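Local coordinates for protein endoglucanase 1 (PDB 6YP1) that hydrolyses internal beta-1,4-glucosidic bonds of cellulose, and also of lichenin and cereal beta-D-glucans, as a secreted family 7 endoglucanase, at residues 203-209 against 355-359; 155-161 against 182-186. The contacts are given in a common frame with arbitrary orientation. Residues are numbered along the deposited sequence.

Contact 1: residues 203-209 against 355-359; sequences ANSRASH and EWLDH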
ATOM      1  N   ALA A 203       0.520   4.448  -8.401  1.00  7.99           N
ATOM      2  CA  ALA A 203       1.001   5.213  -9.582  1.00  7.78           C
ATOM      3  C   ALA A 203       1.747   4.326 -10.530  1.00  8.10           C
ATOM      4  O   ALA A 203       2.292   3.252 -10.173  1.00  8.74           O
ATOM      5  CB  ALA A 203       1.902   6.347  -9.122  1.00  8.62           C
ATOM      6  N   ASN A 204       1.835   4.820 -11.743  1.00  8.61           N
ATOM      7  CA  ASN A 204       2.739   4.282 -12.760  1.00  8.47           C
ATOM      8  C   ASN A 204       3.413   5.439 -13.450  1.00  8.21           C
ATOM      9  O   ASN A 204       3.365   6.571 -12.956  1.00  8.80           O
ATOM     10  CB  ASN A 204       2.002   3.287 -13.642  1.00  8.97           C
ATOM     11  CG  ASN A 204       0.781   3.875 -14.322  1.00  8.48           C
ATOM     12  OD1 ASN A 204       0.834   5.026 -14.784  1.00  9.23           O
ATOM     13  ND2 ASN A 204      -0.285   3.089 -14.399  1.00  9.41           N
ATOM     14  N   SER A 205       4.079   5.209 -14.585  1.00  8.17           N
ATOM     15  CA  SER A 205       4.746   6.308 -15.280  1.00  8.40           C
ATOM     16  C   SER A 205       3.750   7.215 -15.992  1.00  8.51           C
ATOM     17  O   SER A 205       4.169   8.265 -16.509  1.00  9.30           O
ATOM     18  CB  SER A 205       5.803   5.810 -16.223  1.00  9.17           C
ATOM     19  OG  SER A 205       5.248   5.132 -17.347  1.00  9.70           O
ATOM     20  N   ARG A 206       2.477   6.853 -16.035  1.00  8.39           N
ATOM     21  CA  ARG A 206       1.442   7.583 -16.760  1.00  8.66           C
ATOM     22  C   ARG A 206       0.492   8.374 -15.857  1.00  8.73           C
ATOM     23  O   ARG A 206      -0.121   9.325 -16.341  1.00  9.55           O
ATOM     24  CB  ARG A 206       0.632   6.639 -17.640  1.00  9.31           C
ATOM     25  CG  ARG A 206       1.453   5.672 -18.481  1.00  9.66           C
ATOM     26  CD  ARG A 206       2.539   6.258 -19.327  1.00  9.72           C
ATOM     27  NE  ARG A 206       2.078   7.232 -20.335  1.00 10.88           N
ATOM     28  CZ  ARG A 206       1.522   6.880 -21.480  1.00 11.38           C
ATOM     29  NH1 ARG A 206       1.361   5.626 -21.803  1.00 12.82           N
ATOM     30  NH2 ARG A 206       1.113   7.815 -22.305  1.00 13.63           N
ATOM     31  N   ALA A 207       0.335   7.992 -14.590  1.00  8.75           N
ATOM     32  CA  ALA A 207      -0.586   8.710 -13.707  1.00  8.61           C
ATOM     33  C   ALA A 207      -0.151   8.476 -12.254  1.00  8.22           C
ATOM     34  O   ALA A 207       0.403   7.414 -11.937  1.00  8.97           O
ATOM     35  CB  ALA A 207      -2.022   8.238 -13.896  1.00  9.92           C
ATOM     36  N   SER A 208      -0.495   9.430 -11.421  1.00  8.21           N
ATOM     37  CA  SER A 208      -0.177   9.419  -9.988  1.00  8.57           C
ATOM     38  C   SER A 208      -1.468   9.729  -9.206  1.00  8.39           C
ATOM     39  O   SER A 208      -2.078  10.767  -9.420  1.00  9.28           O
ATOM     40  CB  SER A 208       0.876  10.457  -9.684  1.00  9.03           C
ATOM     41  OG  SER A 208       1.113  10.488  -8.274  1.00  9.64           O
ATOM     42  N   HIS A 209      -1.834   8.810  -8.317  1.00  8.34           N
ATOM     43  CA  HIS A 209      -3.081   8.903  -7.538  1.00  8.50           C
ATOM     44  C   HIS A 209      -2.752   8.838  -6.063  1.00  8.45           C
ATOM     45  O   HIS A 209      -1.911   8.059  -5.611  1.00  8.69           O
ATOM     46  CB  HIS A 209      -3.946   7.679  -7.962  1.00  8.75           C
ATOM     47  CG  HIS A 209      -5.232   7.523  -7.268  1.00  9.54           C
ATOM     48  ND1 HIS A 209      -6.405   7.918  -7.837  1.00 12.14           N
ATOM     49  CD2 HIS A 209      -5.500   6.887  -6.122  1.00 11.99           C
ATOM     50  CE1 HIS A 209      -7.378   7.557  -6.963  1.00 14.99           C
ATOM     51  NE2 HIS A 209      -6.800   6.842  -5.970  1.00 16.17           N
ATOM     52  N   GLU A 355      -8.223   0.768 -14.861  1.00 10.99           N
ATOM     53  CA  GLU A 355      -8.673   1.969 -15.603  1.00 11.06           C
ATOM     54  C   GLU A 355      -8.868   3.193 -14.718  1.00 10.52           C
ATOM     55  O   GLU A 355      -8.696   4.326 -15.192  1.00 11.14           O
ATOM     56  CB  GLU A 355      -9.969   1.693 -16.346  1.00 12.11           C
ATOM     57  CG  GLU A 355      -9.796   0.837 -17.600  1.00 13.23           C
ATOM     58  CD  GLU A 355     -11.085   0.612 -18.410  1.00 17.14           C
ATOM     59  OE1 GLU A 355     -12.154   1.031 -17.935  1.00 22.05           O
ATOM     60  OE2 GLU A 355     -11.009  -0.038 -19.429  1.00 20.14           O
ATOM     61  N   TRP A 356      -9.262   2.973 -13.469  1.00 10.44           N
ATOM     62  CA  TRP A 356      -9.466   4.064 -12.517  1.00  9.74           C
ATOM     63  C   TRP A 356      -8.175   4.857 -12.267  1.00  9.49           C
ATOM     64  O   TRP A 356      -8.263   5.991 -11.779  1.00 11.01           O
ATOM     65  CB  TRP A 356     -10.034   3.551 -11.216  1.00 11.07           C
ATOM     66  CG  TRP A 356      -9.144   2.544 -10.531  1.00 11.03           C
ATOM     67  CD1 TRP A 356      -9.202   1.183 -10.626  1.00 11.86           C
ATOM     68  CD2 TRP A 356      -8.035   2.832  -9.674  1.00 10.57           C
ATOM     69  NE1 TRP A 356      -8.155   0.628  -9.934  1.00 12.28           N
ATOM     70  CE2 TRP A 356      -7.424   1.624  -9.339  1.00 11.05           C
ATOM     71  CE3 TRP A 356      -7.474   4.017  -9.183  1.00 11.76           C
ATOM     72  CZ2 TRP A 356      -6.317   1.542  -8.503  1.00 13.00           C
ATOM     73  CZ3 TRP A 356      -6.367   3.942  -8.371  1.00 12.64           C
ATOM     74  CH2 TRP A 356      -5.811   2.722  -8.039  1.00 13.12           C
ATOM     75  N   LEU A 357      -7.019   4.271 -12.516  1.00  9.59           N
ATOM     76  CA  LEU A 357      -5.735   4.937 -12.233  1.00  9.81           C
ATOM     77  C   LEU A 357      -5.325   5.837 -13.404  1.00  9.62           C
ATOM     78  O   LEU A 357      -4.860   6.952 -13.143  1.00 10.42           O
ATOM     79  CB  LEU A 357      -4.684   3.868 -11.969  1.00 10.16           C
ATOM     80  CG  LEU A 357      -3.269   4.391 -11.702  1.00 10.47           C
ATOM     81  CD1 LEU A 357      -3.232   5.452 -10.618  1.00 11.50           C
ATOM     82  CD2 LEU A 357      -2.311   3.261 -11.383  1.00 11.21           C
ATOM     83  N   ASP A 358      -5.456   5.370 -14.661  1.00  9.57           N
ATOM     84  CA  ASP A 358      -4.701   5.990 -15.750  1.00  9.91           C
ATOM     85  C   ASP A 358      -5.435   6.087 -17.063  1.00  9.93           C
ATOM     86  O   ASP A 358      -4.815   6.486 -18.058  1.00 10.98           O
ATOM     87  CB  ASP A 358      -3.352   5.278 -15.899  1.00 10.24           C
ATOM     88  CG  ASP A 358      -3.510   3.819 -16.276  1.00 10.19           C
ATOM     89  OD1 ASP A 358      -4.581   3.478 -16.817  1.00 11.53           O
ATOM     90  OD2 ASP A 358      -2.570   3.039 -15.991  1.00 10.80           O
ATOM     91  N   HIS A 359      -6.761   5.817 -17.072  1.00 11.08           N
ATOM     92  CA  HIS A 359      -7.546   5.799 -18.332  1.00 11.44           C
ATOM     93  C   HIS A 359      -8.685   6.795 -18.234  1.00 11.75           C
ATOM     94  O   HIS A 359      -9.266   7.016 -17.145  1.00 12.98           O
ATOM     95  CB  HIS A 359      -8.112   4.375 -18.517  1.00 11.74           C
ATOM     96  CG  HIS A 359      -9.177   4.286 -19.545  1.00 13.66           C
ATOM     97  ND1 HIS A 359      -8.905   4.375 -20.914  1.00 15.20           N
ATOM     98  CD2 HIS A 359     -10.513   4.109 -19.391  1.00 15.05           C
ATOM     99  CE1 HIS A 359     -10.087   4.314 -21.536  1.00 16.55           C
ATOM    100  NE2 HIS A 359     -11.053   4.130 -20.674  1.00 17.41           N
TER
HETATM  101  O   HOH W   1      -7.207   8.224 -10.478  1.00 11.62           O
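This contact borders the catalytic centre of the glycoside hydrolase family 7 fold, where the connection between two antiparallel strands packs against the short helix 355-358 that carries Trp356, a neighbour of the catalytic acid. Trp356 lies about 4 Å, side chain to side chain, from the proton donor Glu202 and about 8 Å from the nucleophile Glu197. Its indole turns an edge toward the face of the His209 imidazole in a T-shaped pair: the His209 ring and the six-membered ring of Trp356 have centroids 5.0 Å apart and planes at 72°. Water 1 ties the same two residues together again, 2.8 Å from His209 ND1 and donating to Trp356 O at 2.8 Å.

Beside the rings, Leu357 fills the space between the two segments and buries the most surface of any residue here. Leu357 CD1 rests 3.5 Å from His209 CB and Leu357 CD2 3.6 Å from Asn204 ND2. Ala207 is small enough to sit against the helix backbone, with its CB 3.2 Å from Leu357 O. At the far end Asn204 works in two directions. Asn204 ND2 donates to Asp358 OD2 at 2.8 Å, while Asn204 OD1 accepts from Arg206 N, also at 2.8 Å, in an Asx turn that shapes the reversal of the chain.

Asp358 OD2 also accepts from Gly141 N, and Asn204 ND2 is bonded to Met142 O as well, so the loop ahead of strand 143-149 joins this polar corner. The reversal itself links strand 192-203, which bears both catalytic glutamates, to its antiparallel neighbour 208-213, with helix 355-358 packed against the junction.

Contact 2: residues 155-161 against 182-186; sequences GAKSKYN and INGLG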
ATOM      1  N   GLY A 155       1.108  -8.059  14.130  1.00  9.64           N
ATOM      2  CA  GLY A 155       0.378  -8.928  13.252  1.00  9.73           C
ATOM      3  C   GLY A 155      -0.637  -9.776  14.019  1.00  9.17           C
ATOM      4  O   GLY A 155      -1.040 -10.826  13.518  1.00 10.13           O
ATOM      5  N   ALA A 156      -1.084  -9.277  15.162  1.00  8.87           N
ATOM      6  CA  ALA A 156      -2.016  -9.989  16.035  1.00  8.86           C
ATOM      7  C   ALA A 156      -1.410 -11.322  16.477  1.00  8.97           C
ATOM      8  O   ALA A 156      -2.086 -12.367  16.492  1.00  9.81           O
ATOM      9  CB  ALA A 156      -3.370 -10.131  15.409  1.00 10.07           C
ATOM     10  N   LYS A 157      -0.167 -11.279  16.923  1.00  9.27           N
ATOM     11  CA  LYS A 157       0.469 -12.510  17.450  1.00  9.79           C
ATOM     12  C   LYS A 157      -0.399 -13.056  18.614  1.00  9.72           C
ATOM     13  O   LYS A 157      -0.877 -12.298  19.459  1.00 10.84           O
ATOM     14  CB  LYS A 157       1.862 -12.171  17.906  1.00 11.36           C
ATOM     15  CG  LYS A 157       2.682 -13.386  18.314  1.00 13.69           C
ATOM     16  CD  LYS A 157       4.172 -13.047  18.642  1.00 19.45           C
ATOM     17  CE  LYS A 157       4.858 -14.199  19.357  1.00 26.93           C
ATOM     18  NZ  LYS A 157       4.562 -15.567  18.859  1.00 50.53           N
ATOM     19  N   SER A 158      -0.550 -14.361  18.660  1.00  9.95           N
ATOM     20  CA  SER A 158      -1.435 -15.003  19.635  1.00 10.53           C
ATOM     21  C   SER A 158      -1.093 -16.469  19.720  1.00 10.76           C
ATOM     22  O   SER A 158      -0.244 -16.964  18.956  1.00 11.34           O
ATOM     23  CB  SER A 158      -2.900 -14.788  19.258  1.00 11.46           C
ATOM     24  OG  SER A 158      -3.247 -15.566  18.134  1.00 11.63           O
ATOM     25  N   LYS A 159      -1.770 -17.187  20.584  1.00 11.68           N
ATOM     26  CA  LYS A 159      -1.475 -18.624  20.734  1.00 11.79           C
ATOM     27  C   LYS A 159      -1.505 -19.344  19.393  1.00 11.02           C
ATOM     28  O   LYS A 159      -0.609 -20.136  19.093  1.00 11.94           O
ATOM     29  CB  LYS A 159      -2.487 -19.260  21.690  1.00 13.11           C
ATOM     30  CG  LYS A 159      -2.372 -20.782  21.843  1.00 13.60           C
ATOM     31  CD  LYS A 159      -3.386 -21.414  22.769  1.00 15.69           C
ATOM     32  CE  LYS A 159      -3.180 -22.913  22.913  1.00 21.52           C
ATOM     33  NZ  LYS A 159      -3.894 -23.398  24.056  1.00 29.75           N
ATOM     34  N   TYR A 160      -2.560 -19.126  18.616  1.00  9.87           N
ATOM     35  CA  TYR A 160      -2.748 -19.840  17.364  1.00 10.05           C
ATOM     36  C   TYR A 160      -2.059 -19.130  16.182  1.00  9.55           C
ATOM     37  O   TYR A 160      -1.956 -19.745  15.122  1.00 10.79           O
ATOM     38  CB  TYR A 160      -4.219 -20.109  17.096  1.00 10.73           C
ATOM     39  CG  TYR A 160      -4.836 -21.028  18.130  1.00 11.00           C
ATOM     40  CD1 TYR A 160      -4.290 -22.267  18.420  1.00 12.60           C
ATOM     41  CD2 TYR A 160      -5.947 -20.684  18.817  1.00 15.24           C
ATOM     42  CE1 TYR A 160      -4.812 -23.111  19.393  1.00 13.54           C
ATOM     43  CE2 TYR A 160      -6.526 -21.536  19.713  1.00 18.16           C
ATOM     44  CZ  TYR A 160      -5.927 -22.714  20.023  1.00 15.77           C
ATOM     45  OH  TYR A 160      -6.485 -23.475  20.938  1.00 22.20           O
ATOM     46  N   ASN A 161      -1.574 -17.902  16.401  1.00  9.30           N
ATOM     47  CA  ASN A 161      -0.754 -17.164  15.443  1.00  8.97           C
ATOM     48  C   ASN A 161       0.581 -16.820  16.078  1.00  9.28           C
ATOM     49  O   ASN A 161       0.850 -15.658  16.365  1.00  9.63           O
ATOM     50  CB  ASN A 161      -1.439 -15.897  14.967  1.00  9.20           C
ATOM     51  CG  ASN A 161      -0.559 -15.075  14.047  1.00  8.60           C
ATOM     52  OD1 ASN A 161       0.319 -15.599  13.385  1.00  9.86           O
ATOM     53  ND2 ASN A 161      -0.804 -13.758  14.010  1.00  8.90           N
ATOM     54  N   ILE A 182      -6.999 -14.702   8.636  1.00  8.54           N
ATOM     55  CA  ILE A 182      -7.093 -13.301   9.035  1.00  8.31           C
ATOM     56  C   ILE A 182      -6.438 -13.197  10.390  1.00  8.54           C
ATOM     57  O   ILE A 182      -6.789 -14.003  11.293  1.00  9.12           O
ATOM     58  CB  ILE A 182      -8.544 -12.771   9.038  1.00  9.25           C
ATOM     59  CG1 ILE A 182      -9.116 -12.766   7.623  1.00  9.19           C
ATOM     60  CG2 ILE A 182      -8.571 -11.364   9.645  1.00 10.77           C
ATOM     61  CD1 ILE A 182     -10.556 -12.354   7.539  1.00 10.59           C
ATOM     62  N   ASN A 183      -5.515 -12.267  10.587  1.00  8.52           N
ATOM     63  CA  ASN A 183      -4.825 -12.169  11.863  1.00  8.53           C
ATOM     64  C   ASN A 183      -4.167 -13.489  12.239  1.00  8.71           C
ATOM     65  O   ASN A 183      -4.052 -13.872  13.405  1.00  9.47           O
ATOM     66  CB  ASN A 183      -5.711 -11.602  12.982  1.00  9.61           C
ATOM     67  CG  ASN A 183      -5.722 -10.056  12.991  1.00  9.66           C
ATOM     68  OD1 ASN A 183      -4.832  -9.441  12.421  1.00 10.22           O
ATOM     69  ND2 ASN A 183      -6.664  -9.499  13.737  1.00 12.15           N
ATOM     70  N   GLY A 184      -3.684 -14.197  11.222  1.00  8.79           N
ATOM     71  CA  GLY A 184      -3.003 -15.457  11.387  1.00  8.94           C
ATOM     72  C   GLY A 184      -3.860 -16.608  11.839  1.00  9.19           C
ATOM     73  O   GLY A 184      -3.294 -17.640  12.222  1.00 11.01           O
ATOM     74  N   LEU A 185      -5.173 -16.461  11.825  1.00  8.98           N
ATOM     75  CA  LEU A 185      -6.128 -17.487  12.267  1.00  9.03           C
ATOM     76  C   LEU A 185      -6.954 -17.926  11.067  1.00  8.71           C
ATOM     77  O   LEU A 185      -7.340 -17.125  10.206  1.00  9.65           O
ATOM     78  CB  LEU A 185      -7.074 -16.907  13.316  1.00  9.74           C
ATOM     79  CG  LEU A 185      -6.444 -16.302  14.542  1.00 10.89           C
ATOM     80  CD1 LEU A 185      -7.482 -15.755  15.479  1.00 12.91           C
ATOM     81  CD2 LEU A 185      -5.543 -17.296  15.284  1.00 11.45           C
ATOM     82  N   GLY A 186      -7.292 -19.210  11.018  1.00  9.34           N
ATOM     83  CA  GLY A 186      -8.109 -19.707   9.922  1.00  9.45           C
ATOM     84  C   GLY A 186      -9.450 -18.985   9.907  1.00  9.58           C
ATOM     85  O   GLY A 186     -10.134 -18.844  10.949  1.00 10.51           O
TER
HETATM   86  O   HOH W   2      -4.372 -13.745  16.223  1.00 10.49           O
HETATM   87  O   HOH W   3      -3.494 -20.301  12.872  1.00 11.49           O
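A tight beta hairpin, strands 181-182 and 185-186 joined by a type I' turn from Ile182 to Leu185, packs its tip against the irregular loop that follows strand 143-149. Ile182 starts the turn and pairs with Leu185 through both backbone bonds, Ile182 N to Leu185 O at 2.9 Å and Leu185 N to Ile182 O at 3.0 Å, leaving the next two residues to face the loop.

Asn183 takes the first corner with positive phi, as the turn type requires. Its side chain meets the loop at Ala156, Ala156 CB to Asn183 CG being 3.4 Å, while its carbonyl receives a bond from water 2, which also donates to Ala156 O and accepts from Ser158 OG. Gly184 follows, again with positive phi, and its CA lies 3.6 Å from Asn161 CG; a beta carbon here would collide with that amide, so the close approach depends on the missing side chain. The Asn161 amide is held from its own side too: ND2 bonds to Thr169 OG1 and weakly to Ala156 O, and OD1 accepts from Gly164 N.

Leu185 turns the pairing apolar. Leu185 CD2 reaches Tyr160 CB at 3.6 Å and stands 4.0 Å from Ser158 OG, while the Tyr160 ring heads away to pack on Val66, Glu67 and Ala70 of helix 66-72. Ordered water takes up much of the polar matching between the segments: water 3 donates to Gly184 O at 2.7 Å and to Tyr160 O at 2.8 Å.

The two contacts lie on opposite sides of the chain's centre, their own centres 35 Å apart and their nearest atoms about 22 Å apart, so they do not touch. Along the sequence they come in series, contact 2 closing before contact 1 opens; strand 192-203, with the catalytic Glu197 and Glu202, follows contact 2 in sequence and leads into contact 1. Contact 1 adjoins that machinery directly; contact 2 lies away from the catalytic residues, where a beta hairpin meets a loop. A glycerol is bound near each, about 3 Å from the Ser158 side chain and about 6 Å from that of Trp356, both probably from the crystallisation liquor.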